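Side-chain contacts in ethanolamine kinase Pv091845 (Plasmodium vivax, PDB 2QG7), which probably phosphorylates ethanolamine, the first step in making phosphatidylethanolamine from ethanolamine: residues N83-T86 against L87-C91; L266-F269 against D270-R273; E409-P412 against F413-C416; R445-A448 against S449-I453. One frame throughout, in Å; residues are numbered along the deposited sequence.

Contact 1. Residues N83-T86 against L87-C91; sequences NEKT and LYIYC
Tyr88, Ile89 and Tyr90 donate their backbone N-H groups to the carbonyl oxygens of Glu84, Lys85 and Thr86, four residues back, while the bond from Leu87 N to Asn83 O is weak at 3.3 Å. Glu84 and Tyr88 run alongside each other in the same direction, with the carboxylate turned 76° from the ring plane. Their ends meet in a weak hydrogen bond, Tyr88 OH to Glu84 OE1 at 2.7 Å, and the same hydroxyl accepts from Ile115 N. Nearer the backbone, Glu84 O sits 3.1 Å above the plane of the Tyr88 ring, offset toward its rim. The ring reaches this place because Tyr88 CG stands beside its own backbone N (chi1 -61°). This is the N-terminal turn of helix 84-98, which packs through Leu87 and Tyr88 on the five-stranded antiparallel sheet, with Asn83 as the N-cap residue. Asn83 OD1 is gripped twice by Thr86: the N-H arrives at 2.8 Å, nearly along the C=O axis, and OG1 donates at 2.8 Å from above the amide carbonyl plane. On the Lys85 side, Ile89 CG1 closes to 3.1 Å from Lys85 O, and Ile89 CD1 lies 4.2 Å from Lys85 CG.

Contact 2. Residues L266-F269 against D270-R273; sequences LIDF and DVLR
The Phe269 ring carries the methyl CD2 of Leu272 over the centre of one face, 4.0 Å from the centroid and only 6° off the ring normal, a CH-pi contact; Ile267 O lies in plane at the ring edge. The guanidinium of Arg273 has Phe269 O above one face, toward the rim, and Asp270 at its edge. There Arg273 NH2 donates to Asp270 OD1 at 2.7 Å, a salt bridge that meets the oxygen on its anti side. A bend at chi3 (-64°) turns the arginine back toward the start of the helix to make it.

Asp268 is the N-cap residue of helix 269-284; its OD1 takes a weak bond from Asp270 N at 3.4 Å. Val271 crosses the Asp268 side chain at about a right angle, bringing its CG2 to 3.4 Å from OD2. Phe269 also meets the ring of Phe244 on helix 236-251, and Ile267 and Leu272 both pack on Leu266 of the second subunit.

The carboxylates of Asp268 and Asp270 have planes 80° apart, with OD1 of the first 3.8 Å from OD2 of the second. A water donates to both oxygens, 2.9 Å from Asp268 OD1 and 2.9 Å from Asp270 OD2. This water, Arg273 and the positive end of the helix dipole probably ease the repulsion between the two acids.

Contact 3. Residues E409-P412 against F413-C416; sequences EIQP and FYIC
Ile410 O accepts the N-H of Phe413 at 3.1 Å (142°), with the donor well above the carbonyl plane rather than on a lone pair. Ile410 O also lies in plane at the edge of the Phe413 ring, at a longer 4.0 Å from Phe413 CD1. Glu409 O adds a second carbonyl at that edge, 3.3 Å from Phe413 CD1, where it probably faces the weakly polarised hydrogens of the ring. Phe413 CG stands beside the backbone N (chi1 -73°), which swings the ring back toward these carbonyls, and Pro412 CG comes to 4.1 Å from Phe413 CD1.

The bond closes a type I beta turn with Gln411 and Pro412 at its central positions, and through it the chain passes from helix 400-410 to helix 413-430. Pro412, which has no N-H to give, packs with Phe413 against Cys283 of helix 269-284.

Gln411 and Tyr414 lie side by side and point the same way, amide and ring planes 43° apart. Gln411 O is in plane at the ring edge, 3.4 Å from Tyr414 CD2, and Gln411 OE1 lies 3.9 Å from Tyr414 CE2. Ile410 CD1 approaches Tyr414 CE2 too, at 4.3 Å. The hydroxyl of Tyr414 is hydrogen-bonded to Glu387 and its ring makes a cation-pi contact with Lys457, while the carboxylate of Glu409 is held by Ser288 and by a salt bridge to Arg360.

Contact 4. Residues R445-A448 against S449-I453; sequences RLTA and SCLPI
Ser449 OG donates to Leu446 O across a very short 2.5 Å, a side-chain bond that reaches three residues back along the chain; its exact length is doubtful. The hydroxyl arrives there because chi1 of 71° sets OG between the backbone N and the carbonyl carbon, over the preceding turn. Ser449 N bonds to Arg445 O at 3.2 Å and also, weakly, to Leu446 O, so this last oxygen takes both donors of one serine. Next, Cys450 N donates to Thr447 O at 3.0 Å from far above the carbonyl plane.

The spacing thus shortens from four residues, at Ser449 N to Arg445 O, to three at Cys450 N to Thr447 O, and Leu451 N makes a weak three-residue bond to Ala448 O: the chain leaves helix 438-448 through a tightened turn. Leu451 then takes an extended backbone (psi 141°) as the N-cap residue of helix 452-455, with Pro452 opening the new helix.

The Leu451 side chain folds back on the helix just left. Leu451 CG stands beside its own backbone N and lies 3.4 Å from Thr447 O, while Leu451 CD1 approaches Ala448 CA to 3.8 Å and Ala448 CB to 4.4 Å. Before the turn, the guanidinium group of Arg445 is hydrogen-bonded to Tyr441 through NH2 and to His418 through NE. The second subunit packs here too: Thr447 on its Asn440, Cys450 on its Leu266, Leu451 on its Ile439 and Pro452 on its Asp258.

In the fold
Along the chain the four contacts follow in numerical order, without nesting. Contact 1 stands apart on helix 84-98 beside the five-stranded sheet, about 42 to 44 Å between centres from each of the others, and contacts 3 and 4 lie across the chain's centre from it. Contacts 2, 3 and 4 belong to the helical part: contacts 2 and 4 have centres about 14 Å apart and touch through Ile267 and Leu446, and contacts 3 and 4, about 12 Å between centres, touch through Ile415 and Ser449. Helix 413-430, entered at contact 3, packs against contacts 2 and 4. Contacts 2 and 4 also meet the second subunit, so these helix ends help form the dimer interface.

Contact 1. Residues N83-T86 against L87-C91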
ATOM      1  N   ASN D  83     -13.331  27.501  -6.030  1.00 69.97           N
ATOM      2  CA  ASN D  83     -12.579  27.806  -4.819  1.00 69.62           C
ATOM      3  C   ASN D  83     -13.485  27.760  -3.595  1.00 69.64           C
ATOM      4  O   ASN D  83     -14.671  27.445  -3.706  1.00 69.50           O
ATOM      5  CB  ASN D  83     -11.866  29.165  -4.921  1.00 69.34           C
ATOM      6  CG  ASN D  83     -12.783  30.292  -5.398  1.00 69.35           C
ATOM      7  OD1 ASN D  83     -13.867  30.522  -4.840  1.00 68.04           O
ATOM      8  ND2 ASN D  83     -12.335  31.014  -6.434  1.00 67.57           N
ATOM      9  N   GLU D  84     -12.902  28.077  -2.434  1.00 69.97           N
ATOM     10  CA  GLU D  84     -13.612  28.138  -1.156  1.00 69.74           C
ATOM     11  C   GLU D  84     -14.662  29.247  -1.103  1.00 68.79           C
ATOM     12  O   GLU D  84     -15.659  29.117  -0.406  1.00 69.29           O
ATOM     13  CB  GLU D  84     -12.601  28.330  -0.028  1.00 70.41           C
ATOM     14  CG  GLU D  84     -13.047  27.799   1.327  1.00 73.13           C
ATOM     15  CD  GLU D  84     -11.862  27.572   2.303  1.00 76.09           C
ATOM     16  OE1 GLU D  84     -11.904  28.115   3.448  1.00 76.62           O
ATOM     17  OE2 GLU D  84     -10.903  26.844   1.922  1.00 75.85           O
ATOM     18  N   LYS D  85     -14.430  30.334  -1.833  1.00 67.88           N
ATOM     19  CA  LYS D  85     -15.316  31.495  -1.828  1.00 67.53           C
ATOM     20  C   LYS D  85     -16.598  31.244  -2.646  1.00 66.78           C
ATOM     21  O   LYS D  85     -17.705  31.722  -2.290  1.00 66.55           O
ATOM     22  CB  LYS D  85     -14.574  32.717  -2.382  1.00 68.07           C
ATOM     23  CG  LYS D  85     -15.418  33.989  -2.400  1.00 69.27           C
ATOM     24  CD  LYS D  85     -14.695  35.116  -3.090  1.00 71.53           C
ATOM     25  CE  LYS D  85     -15.684  36.300  -3.286  1.00 74.86           C
ATOM     26  NZ  LYS D  85     -14.886  37.557  -3.731  1.00 77.06           N
ATOM     27  N   THR D  86     -16.431  30.516  -3.752  1.00 65.43           N
ATOM     28  CA  THR D  86     -17.550  30.069  -4.578  1.00 64.04           C
ATOM     29  C   THR D  86     -18.454  29.079  -3.800  1.00 62.85           C
ATOM     30  O   THR D  86     -19.680  29.151  -3.897  1.00 62.06           O
ATOM     31  CB  THR D  86     -17.065  29.473  -5.937  1.00 64.21           C
ATOM     32  OG1 THR D  86     -16.123  30.363  -6.545  1.00 63.27           O
ATOM     33  CG2 THR D  86     -18.243  29.289  -6.901  1.00 63.38           C
ATOM     34  N   LEU D  87     -17.831  28.191  -3.023  1.00 61.71           N
ATOM     35  CA  LEU D  87     -18.528  27.249  -2.134  1.00 60.99           C
ATOM     36  C   LEU D  87     -19.454  27.960  -1.151  1.00 60.60           C
ATOM     37  O   LEU D  87     -20.659  27.674  -1.104  1.00 59.80           O
ATOM     38  CB  LEU D  87     -17.502  26.404  -1.371  1.00 61.02           C
ATOM     39  CG  LEU D  87     -18.013  25.550  -0.215  1.00 60.72           C
ATOM     40  CD1 LEU D  87     -18.911  24.406  -0.739  1.00 61.33           C
ATOM     41  CD2 LEU D  87     -16.840  25.007   0.555  1.00 59.46           C
ATOM     42  N   TYR D  88     -18.864  28.908  -0.407  1.00 60.76           N
ATOM     43  CA  TYR D  88     -19.554  29.722   0.579  1.00 60.59           C
ATOM     44  C   TYR D  88     -20.690  30.542  -0.001  1.00 60.53           C
ATOM     45  O   TYR D  88     -21.687  30.778   0.685  1.00 60.52           O
ATOM     46  CB  TYR D  88     -18.571  30.637   1.326  1.00 60.74           C
ATOM     47  CG  TYR D  88     -17.481  29.930   2.098  1.00 62.75           C
ATOM     48  CD1 TYR D  88     -16.291  30.574   2.406  1.00 66.38           C
ATOM     49  CD2 TYR D  88     -17.637  28.613   2.539  1.00 66.35           C
ATOM     50  CE1 TYR D  88     -15.272  29.917   3.140  1.00 66.85           C
ATOM     51  CE2 TYR D  88     -16.624  27.946   3.264  1.00 66.06           C
ATOM     52  CZ  TYR D  88     -15.455  28.607   3.554  1.00 66.24           C
ATOM     53  OH  TYR D  88     -14.472  27.947   4.252  1.00 66.14           O
ATOM     54  N   ILE D  89     -20.537  31.010  -1.240  1.00 60.86           N
ATOM     55  CA  ILE D  89     -21.629  31.716  -1.933  1.00 60.88           C
ATOM     56  C   ILE D  89     -22.777  30.729  -2.225  1.00 61.07           C
ATOM     57  O   ILE D  89     -23.961  31.054  -2.028  1.00 60.82           O
ATOM     58  CB  ILE D  89     -21.146  32.373  -3.255  1.00 61.12           C
ATOM     59  CG1 ILE D  89     -20.114  33.471  -2.981  1.00 62.09           C
ATOM     60  CG2 ILE D  89     -22.317  32.919  -4.074  1.00 60.35           C
ATOM     61  CD1 ILE D  89     -19.224  33.811  -4.180  1.00 60.07           C
ATOM     62  N   TYR D  90     -22.415  29.523  -2.687  1.00 61.23           N
ATOM     63  CA  TYR D  90     -23.389  28.451  -2.909  1.00 61.53           C
ATOM     64  C   TYR D  90     -24.121  28.131  -1.607  1.00 61.26           C
ATOM     65  O   TYR D  90     -25.338  27.927  -1.590  1.00 60.62           O
ATOM     66  CB  TYR D  90     -22.730  27.183  -3.509  1.00 61.50           C
ATOM     67  CG  TYR D  90     -23.760  26.203  -4.100  1.00 61.65           C
ATOM     68  CD1 TYR D  90     -24.338  26.436  -5.358  1.00 60.52           C
ATOM     69  CD2 TYR D  90     -24.185  25.072  -3.380  1.00 60.28           C
ATOM     70  CE1 TYR D  90     -25.293  25.575  -5.895  1.00 59.31           C
ATOM     71  CE2 TYR D  90     -25.130  24.197  -3.913  1.00 60.00           C
ATOM     72  CZ  TYR D  90     -25.680  24.451  -5.170  1.00 60.47           C
ATOM     73  OH  TYR D  90     -26.620  23.584  -5.696  1.00 58.88           O
ATOM     74  N   CYS D  91     -23.352  28.131  -0.522  1.00 61.79           N
ATOM     75  CA  CYS D  91     -23.862  27.928   0.832  1.00 62.37           C
ATOM     76  C   CYS D  91     -24.795  29.012   1.333  1.00 63.01           C
ATOM     77  O   CYS D  91     -25.734  28.713   2.072  1.00 64.02           O
ATOM     78  CB  CYS D  91     -22.709  27.728   1.806  1.00 61.48           C
ATOM     79  SG  CYS D  91     -21.986  26.104   1.597  1.00 62.33           S
TER

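Contact 2. Residues L266-F269 against D270-R273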
ATOM      1  N   LEU D 266      -6.634  -7.365 -14.382  1.00 48.30           N
ATOM      2  CA  LEU D 266      -5.641  -8.129 -13.645  1.00 48.55           C
ATOM      3  C   LEU D 266      -6.264  -9.062 -12.556  1.00 48.90           C
ATOM      4  O   LEU D 266      -5.616 -10.006 -12.086  1.00 49.10           O
ATOM      5  CB  LEU D 266      -4.633  -7.140 -13.040  1.00 48.01           C
ATOM      6  CG  LEU D 266      -3.364  -7.704 -12.375  1.00 48.87           C
ATOM      7  CD1 LEU D 266      -2.431  -8.450 -13.391  1.00 48.50           C
ATOM      8  CD2 LEU D 266      -2.635  -6.536 -11.697  1.00 50.71           C
ATOM      9  N   ILE D 267      -7.517  -8.792 -12.170  1.00 48.78           N
ATOM     10  CA  ILE D 267      -8.217  -9.579 -11.168  1.00 49.19           C
ATOM     11  C   ILE D 267      -8.999 -10.679 -11.848  1.00 48.97           C
ATOM     12  O   ILE D 267      -9.761 -10.403 -12.779  1.00 49.10           O
ATOM     13  CB  ILE D 267      -9.197  -8.705 -10.288  1.00 49.33           C
ATOM     14  CG1 ILE D 267      -8.454  -7.557  -9.585  1.00 48.62           C
ATOM     15  CG2 ILE D 267      -9.861  -9.583  -9.218  1.00 50.52           C
ATOM     16  CD1 ILE D 267      -9.335  -6.389  -9.262  1.00 49.36           C
ATOM     17  N   ASP D 268      -8.840 -11.916 -11.372  1.00 49.02           N
ATOM     18  CA  ASP D 268      -9.649 -13.037 -11.895  1.00 49.74           C
ATOM     19  C   ASP D 268     -11.036 -13.007 -11.258  1.00 50.13           C
ATOM     20  O   ASP D 268     -11.204 -13.340 -10.081  1.00 49.16           O
ATOM     21  CB  ASP D 268      -8.969 -14.388 -11.649  1.00 49.76           C
ATOM     22  CG  ASP D 268      -9.547 -15.515 -12.508  1.00 51.16           C
ATOM     23  OD1 ASP D 268     -10.593 -15.332 -13.156  1.00 54.67           O
ATOM     24  OD2 ASP D 268      -8.950 -16.609 -12.552  1.00 54.13           O
ATOM     25  N   PHE D 269     -12.014 -12.538 -12.023  1.00 51.48           N
ATOM     26  CA  PHE D 269     -13.365 -12.339 -11.502  1.00 52.94           C
ATOM     27  C   PHE D 269     -14.126 -13.643 -11.248  1.00 54.01           C
ATOM     28  O   PHE D 269     -15.026 -13.655 -10.412  1.00 55.17           O
ATOM     29  CB  PHE D 269     -14.169 -11.388 -12.377  1.00 52.43           C
ATOM     30  CG  PHE D 269     -14.154  -9.948 -11.894  1.00 54.30           C
ATOM     31  CD1 PHE D 269     -12.947  -9.215 -11.822  1.00 57.37           C
ATOM     32  CD2 PHE D 269     -15.334  -9.320 -11.523  1.00 52.72           C
ATOM     33  CE1 PHE D 269     -12.928  -7.895 -11.389  1.00 56.67           C
ATOM     34  CE2 PHE D 269     -15.334  -8.002 -11.075  1.00 55.15           C
ATOM     35  CZ  PHE D 269     -14.139  -7.275 -11.007  1.00 57.27           C
ATOM     36  N   ASP D 270     -13.752 -14.729 -11.926  1.00 54.56           N
ATOM     37  CA  ASP D 270     -14.339 -16.040 -11.684  1.00 55.46           C
ATOM     38  C   ASP D 270     -13.948 -16.555 -10.310  1.00 55.59           C
ATOM     39  O   ASP D 270     -14.767 -17.170  -9.615  1.00 55.60           O
ATOM     40  CB  ASP D 270     -13.924 -17.051 -12.758  1.00 55.64           C
ATOM     41  CG  ASP D 270     -14.435 -16.669 -14.150  1.00 60.01           C
ATOM     42  OD1 ASP D 270     -15.669 -16.513 -14.327  1.00 64.32           O
ATOM     43  OD2 ASP D 270     -13.612 -16.512 -15.087  1.00 63.11           O
ATOM     44  N   VAL D 271     -12.685 -16.331  -9.944  1.00 55.45           N
ATOM     45  CA  VAL D 271     -12.163 -16.682  -8.620  1.00 55.38           C
ATOM     46  C   VAL D 271     -12.710 -15.725  -7.540  1.00 55.53           C
ATOM     47  O   VAL D 271     -12.900 -16.121  -6.367  1.00 56.12           O
ATOM     48  CB  VAL D 271     -10.598 -16.699  -8.608  1.00 55.15           C
ATOM     49  CG1 VAL D 271     -10.040 -16.945  -7.222  1.00 53.71           C
ATOM     50  CG2 VAL D 271     -10.074 -17.763  -9.585  1.00 56.25           C
ATOM     51  N   LEU D 272     -12.953 -14.480  -7.933  1.00 54.43           N
ATOM     52  CA  LEU D 272     -13.553 -13.531  -7.050  1.00 54.33           C
ATOM     53  C   LEU D 272     -15.011 -13.947  -6.767  1.00 54.66           C
ATOM     54  O   LEU D 272     -15.434 -13.940  -5.599  1.00 54.59           O
ATOM     55  CB  LEU D 272     -13.452 -12.105  -7.632  1.00 53.90           C
ATOM     56  CG  LEU D 272     -14.033 -10.931  -6.827  1.00 51.73           C
ATOM     57  CD1 LEU D 272     -13.378 -10.755  -5.439  1.00 52.96           C
ATOM     58  CD2 LEU D 272     -13.945  -9.657  -7.630  1.00 51.31           C
ATOM     59  N   ARG D 273     -15.752 -14.298  -7.834  1.00 54.81           N
ATOM     60  CA  ARG D 273     -17.115 -14.832  -7.729  1.00 54.99           C
ATOM     61  C   ARG D 273     -17.183 -16.015  -6.800  1.00 54.75           C
ATOM     62  O   ARG D 273     -18.071 -16.085  -5.981  1.00 55.46           O
ATOM     63  CB  ARG D 273     -17.657 -15.250  -9.089  1.00 55.57           C
ATOM     64  CG  ARG D 273     -19.175 -15.481  -9.140  1.00 57.12           C
ATOM     65  CD  ARG D 273     -19.661 -15.879 -10.548  1.00 60.49           C
ATOM     66  NE  ARG D 273     -19.477 -14.851 -11.584  1.00 63.13           N
ATOM     67  CZ  ARG D 273     -18.493 -14.878 -12.497  1.00 65.15           C
ATOM     68  NH1 ARG D 273     -18.379 -13.916 -13.414  1.00 64.82           N
ATOM     69  NH2 ARG D 273     -17.609 -15.875 -12.498  1.00 65.43           N
TER
HETATM   70  O   HOH W   1     -12.264 -13.997 -15.045  1.00 61.24           O

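Contact 3. Residues E409-P412 against F413-C416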
ATOM      1  N   GLU D 409     -18.279 -15.546  16.156  1.00 54.55           N
ATOM      2  CA  GLU D 409     -19.272 -15.132  15.165  1.00 53.12           C
ATOM      3  C   GLU D 409     -18.741 -14.067  14.206  1.00 52.54           C
ATOM      4  O   GLU D 409     -19.150 -14.015  13.036  1.00 52.47           O
ATOM      5  CB  GLU D 409     -20.488 -14.593  15.898  1.00 53.18           C
ATOM      6  CG  GLU D 409     -21.753 -14.490  15.066  1.00 55.47           C
ATOM      7  CD  GLU D 409     -22.879 -13.806  15.876  1.00 59.94           C
ATOM      8  OE1 GLU D 409     -23.341 -14.427  16.873  1.00 61.44           O
ATOM      9  OE2 GLU D 409     -23.327 -12.677  15.511  1.00 62.42           O
ATOM     10  N   ILE D 410     -17.847 -13.204  14.710  1.00 52.29           N
ATOM     11  CA  ILE D 410     -17.409 -12.015  13.945  1.00 51.95           C
ATOM     12  C   ILE D 410     -16.255 -12.346  13.000  1.00 52.02           C
ATOM     13  O   ILE D 410     -15.933 -11.573  12.088  1.00 52.38           O
ATOM     14  CB  ILE D 410     -17.016 -10.795  14.844  1.00 50.78           C
ATOM     15  CG1 ILE D 410     -15.807 -11.116  15.724  1.00 50.59           C
ATOM     16  CG2 ILE D 410     -18.202 -10.342  15.676  1.00 50.00           C
ATOM     17  CD1 ILE D 410     -15.070  -9.889  16.244  1.00 47.26           C
ATOM     18  N   GLN D 411     -15.681 -13.525  13.209  1.00 51.91           N
ATOM     19  CA  GLN D 411     -14.365 -13.915  12.683  1.00 51.29           C
ATOM     20  C   GLN D 411     -14.289 -14.009  11.131  1.00 49.92           C
ATOM     21  O   GLN D 411     -13.374 -13.471  10.536  1.00 50.54           O
ATOM     22  CB  GLN D 411     -13.897 -15.191  13.413  1.00 51.53           C
ATOM     23  CG  GLN D 411     -12.479 -15.178  13.825  1.00 50.85           C
ATOM     24  CD  GLN D 411     -12.139 -14.105  14.788  1.00 50.38           C
ATOM     25  OE1 GLN D 411     -11.056 -13.500  14.720  1.00 48.48           O
ATOM     26  NE2 GLN D 411     -13.033 -13.879  15.737  1.00 55.96           N
ATOM     27  N   PRO D 412     -15.271 -14.644  10.474  1.00 49.13           N
ATOM     28  CA  PRO D 412     -15.239 -14.590   9.008  1.00 47.71           C
ATOM     29  C   PRO D 412     -15.715 -13.265   8.362  1.00 48.13           C
ATOM     30  O   PRO D 412     -15.646 -13.129   7.134  1.00 48.72           O
ATOM     31  CB  PRO D 412     -16.229 -15.691   8.614  1.00 48.35           C
ATOM     32  CG  PRO D 412     -17.206 -15.769   9.775  1.00 47.62           C
ATOM     33  CD  PRO D 412     -16.413 -15.440  11.000  1.00 47.90           C
ATOM     34  N   PHE D 413     -16.262 -12.330   9.144  1.00 47.36           N
ATOM     35  CA  PHE D 413     -16.771 -11.066   8.606  1.00 46.31           C
ATOM     36  C   PHE D 413     -15.629 -10.066   8.376  1.00 45.51           C
ATOM     37  O   PHE D 413     -15.818  -9.056   7.694  1.00 45.70           O
ATOM     38  CB  PHE D 413     -17.849 -10.449   9.520  1.00 45.78           C
ATOM     39  CG  PHE D 413     -19.156 -11.167   9.469  1.00 44.36           C
ATOM     40  CD1 PHE D 413     -19.384 -12.291  10.274  1.00 40.86           C
ATOM     41  CD2 PHE D 413     -20.169 -10.732   8.611  1.00 43.35           C
ATOM     42  CE1 PHE D 413     -20.569 -12.935  10.225  1.00 38.74           C
ATOM     43  CE2 PHE D 413     -21.401 -11.397   8.550  1.00 39.20           C
ATOM     44  CZ  PHE D 413     -21.587 -12.499   9.340  1.00 39.88           C
ATOM     45  N   TYR D 414     -14.464 -10.363   8.943  1.00 44.22           N
ATOM     46  CA  TYR D 414     -13.258  -9.621   8.668  1.00 44.25           C
ATOM     47  C   TYR D 414     -12.949  -9.578   7.152  1.00 45.31           C
ATOM     48  O   TYR D 414     -12.777  -8.488   6.552  1.00 44.72           O
ATOM     49  CB  TYR D 414     -12.122 -10.277   9.396  1.00 43.71           C
ATOM     50  CG  TYR D 414     -11.885  -9.792  10.795  1.00 43.47           C
ATOM     51  CD1 TYR D 414     -11.149  -8.621  11.022  1.00 40.64           C
ATOM     52  CD2 TYR D 414     -12.351 -10.528  11.909  1.00 43.32           C
ATOM     53  CE1 TYR D 414     -10.889  -8.177  12.291  1.00 40.85           C
ATOM     54  CE2 TYR D 414     -12.086 -10.086  13.217  1.00 40.77           C
ATOM     55  CZ  TYR D 414     -11.351  -8.916  13.387  1.00 41.60           C
ATOM     56  OH  TYR D 414     -11.078  -8.450  14.632  1.00 40.22           O
ATOM     57  N   ILE D 415     -12.910 -10.772   6.553  1.00 45.74           N
ATOM     58  CA  ILE D 415     -12.747 -10.939   5.109  1.00 47.42           C
ATOM     59  C   ILE D 415     -13.891 -10.370   4.295  1.00 46.28           C
ATOM     60  O   ILE D 415     -13.695  -9.866   3.190  1.00 47.40           O
ATOM     61  CB  ILE D 415     -12.573 -12.427   4.703  1.00 48.17           C
ATOM     62  CG1 ILE D 415     -11.283 -13.009   5.331  1.00 49.00           C
ATOM     63  CG2 ILE D 415     -12.459 -12.543   3.163  1.00 49.01           C
ATOM     64  CD1 ILE D 415     -11.421 -14.523   5.457  1.00 55.49           C
ATOM     65  N   CYS D 416     -15.081 -10.496   4.828  1.00 45.44           N
ATOM     66  CA  CYS D 416     -16.288  -9.939   4.208  1.00 45.76           C
ATOM     67  C   CYS D 416     -16.219  -8.371   4.088  1.00 43.57           C
ATOM     68  O   CYS D 416     -16.581  -7.761   3.086  1.00 43.31           O
ATOM     69  CB  CYS D 416     -17.489 -10.374   5.067  1.00 44.28           C
ATOM     70  SG  CYS D 416     -19.021  -9.848   4.380  1.00 52.23           S
TER

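Contact 4. Residues R445-A448 against S449-I453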
ATOM      1  N   ARG D 445      -7.267  -3.659   0.173  1.00 38.74           N
ATOM      2  CA  ARG D 445      -8.373  -4.353   0.863  1.00 39.40           C
ATOM      3  C   ARG D 445      -8.607  -5.747   0.282  1.00 39.82           C
ATOM      4  O   ARG D 445      -8.770  -6.679   1.036  1.00 40.97           O
ATOM      5  CB  ARG D 445      -9.709  -3.572   0.856  1.00 38.23           C
ATOM      6  CG  ARG D 445      -9.706  -2.232   1.521  1.00 36.84           C
ATOM      7  CD  ARG D 445      -9.169  -2.265   2.938  1.00 41.71           C
ATOM      8  NE  ARG D 445      -9.979  -3.141   3.807  1.00 45.50           N
ATOM      9  CZ  ARG D 445     -11.061  -2.750   4.486  1.00 45.91           C
ATOM     10  NH1 ARG D 445     -11.681  -3.631   5.232  1.00 46.16           N
ATOM     11  NH2 ARG D 445     -11.521  -1.487   4.439  1.00 46.98           N
ATOM     12  N   LEU D 446      -8.655  -5.864  -1.046  1.00 40.39           N
ATOM     13  CA  LEU D 446      -8.809  -7.147  -1.720  1.00 41.14           C
ATOM     14  C   LEU D 446      -7.669  -8.102  -1.454  1.00 42.28           C
ATOM     15  O   LEU D 446      -7.914  -9.294  -1.387  1.00 43.89           O
ATOM     16  CB  LEU D 446      -8.961  -6.981  -3.222  1.00 40.52           C
ATOM     17  CG  LEU D 446     -10.338  -6.494  -3.712  1.00 42.56           C
ATOM     18  CD1 LEU D 446     -10.403  -6.487  -5.252  1.00 41.21           C
ATOM     19  CD2 LEU D 446     -11.542  -7.300  -3.131  1.00 38.31           C
ATOM     20  N   THR D 447      -6.438  -7.584  -1.316  1.00 42.43           N
ATOM     21  CA  THR D 447      -5.258  -8.360  -0.942  1.00 41.80           C
ATOM     22  C   THR D 447      -5.451  -8.912   0.482  1.00 42.36           C
ATOM     23  O   THR D 447      -5.128 -10.073   0.752  1.00 42.49           O
ATOM     24  CB  THR D 447      -3.940  -7.493  -1.026  1.00 41.30           C
ATOM     25  OG1 THR D 447      -3.746  -7.009  -2.361  1.00 44.72           O
ATOM     26  CG2 THR D 447      -2.713  -8.268  -0.659  1.00 40.67           C
ATOM     27  N   ALA D 448      -5.927  -8.044   1.393  1.00 42.67           N
ATOM     28  CA  ALA D 448      -6.230  -8.415   2.779  1.00 41.94           C
ATOM     29  C   ALA D 448      -7.238  -9.553   2.896  1.00 41.35           C
ATOM     30  O   ALA D 448      -7.156 -10.314   3.841  1.00 42.05           O
ATOM     31  CB  ALA D 448      -6.688  -7.219   3.569  1.00 41.36           C
ATOM     32  N   SER D 449      -8.167  -9.668   1.952  1.00 41.22           N
ATOM     33  CA  SER D 449      -9.118 -10.741   1.946  1.00 42.44           C
ATOM     34  C   SER D 449      -8.491 -12.096   1.621  1.00 43.29           C
ATOM     35  O   SER D 449      -9.037 -13.136   1.989  1.00 45.14           O
ATOM     36  CB  SER D 449     -10.239 -10.462   0.973  1.00 41.62           C
ATOM     37  OG  SER D 449      -9.786 -10.573  -0.361  1.00 46.63           O
ATOM     38  N   CYS D 450      -7.340 -12.095   0.954  1.00 43.92           N
ATOM     39  CA  CYS D 450      -6.591 -13.325   0.658  1.00 42.93           C
ATOM     40  C   CYS D 450      -5.492 -13.576   1.660  1.00 42.84           C
ATOM     41  O   CYS D 450      -4.859 -14.623   1.586  1.00 44.28           O
ATOM     42  CB  CYS D 450      -5.965 -13.244  -0.738  1.00 41.57           C
ATOM     43  SG  CYS D 450      -7.176 -12.992  -2.023  1.00 43.48           S
ATOM     44  N   LEU D 451      -5.231 -12.645   2.573  1.00 42.84           N
ATOM     45  CA  LEU D 451      -4.069 -12.802   3.455  1.00 44.27           C
ATOM     46  C   LEU D 451      -4.309 -13.810   4.573  1.00 45.95           C
ATOM     47  O   LEU D 451      -5.399 -13.861   5.110  1.00 46.60           O
ATOM     48  CB  LEU D 451      -3.630 -11.488   4.074  1.00 43.66           C
ATOM     49  CG  LEU D 451      -2.887 -10.420   3.279  1.00 43.41           C
ATOM     50  CD1 LEU D 451      -2.758  -9.187   4.148  1.00 41.17           C
ATOM     51  CD2 LEU D 451      -1.514 -10.881   2.836  1.00 44.95           C
ATOM     52  N   PRO D 452      -3.283 -14.625   4.914  1.00 47.67           N
ATOM     53  CA  PRO D 452      -3.340 -15.631   5.979  1.00 47.83           C
ATOM     54  C   PRO D 452      -3.796 -15.102   7.333  1.00 48.50           C
ATOM     55  O   PRO D 452      -4.596 -15.759   8.014  1.00 48.87           O
ATOM     56  CB  PRO D 452      -1.885 -16.103   6.065  1.00 47.47           C
ATOM     57  CG  PRO D 452      -1.411 -16.023   4.652  1.00 47.01           C
ATOM     58  CD  PRO D 452      -1.951 -14.667   4.247  1.00 48.69           C
ATOM     59  N   ILE D 453      -3.283 -13.931   7.721  1.00 48.46           N
ATOM     60  CA  ILE D 453      -3.664 -13.300   8.972  1.00 47.23           C
ATOM     61  C   ILE D 453      -5.169 -13.075   9.094  1.00 47.11           C
ATOM     62  O   ILE D 453      -5.677 -12.935  10.196  1.00 48.21           O
ATOM     63  CB  ILE D 453      -2.902 -11.955   9.199  1.00 48.45           C
ATOM     64  CG1 ILE D 453      -3.111 -11.004   8.006  1.00 46.48           C
ATOM     65  CG2 ILE D 453      -1.392 -12.214   9.485  1.00 47.17           C
ATOM     66  CD1 ILE D 453      -2.722  -9.590   8.298  1.00 46.47           C
TER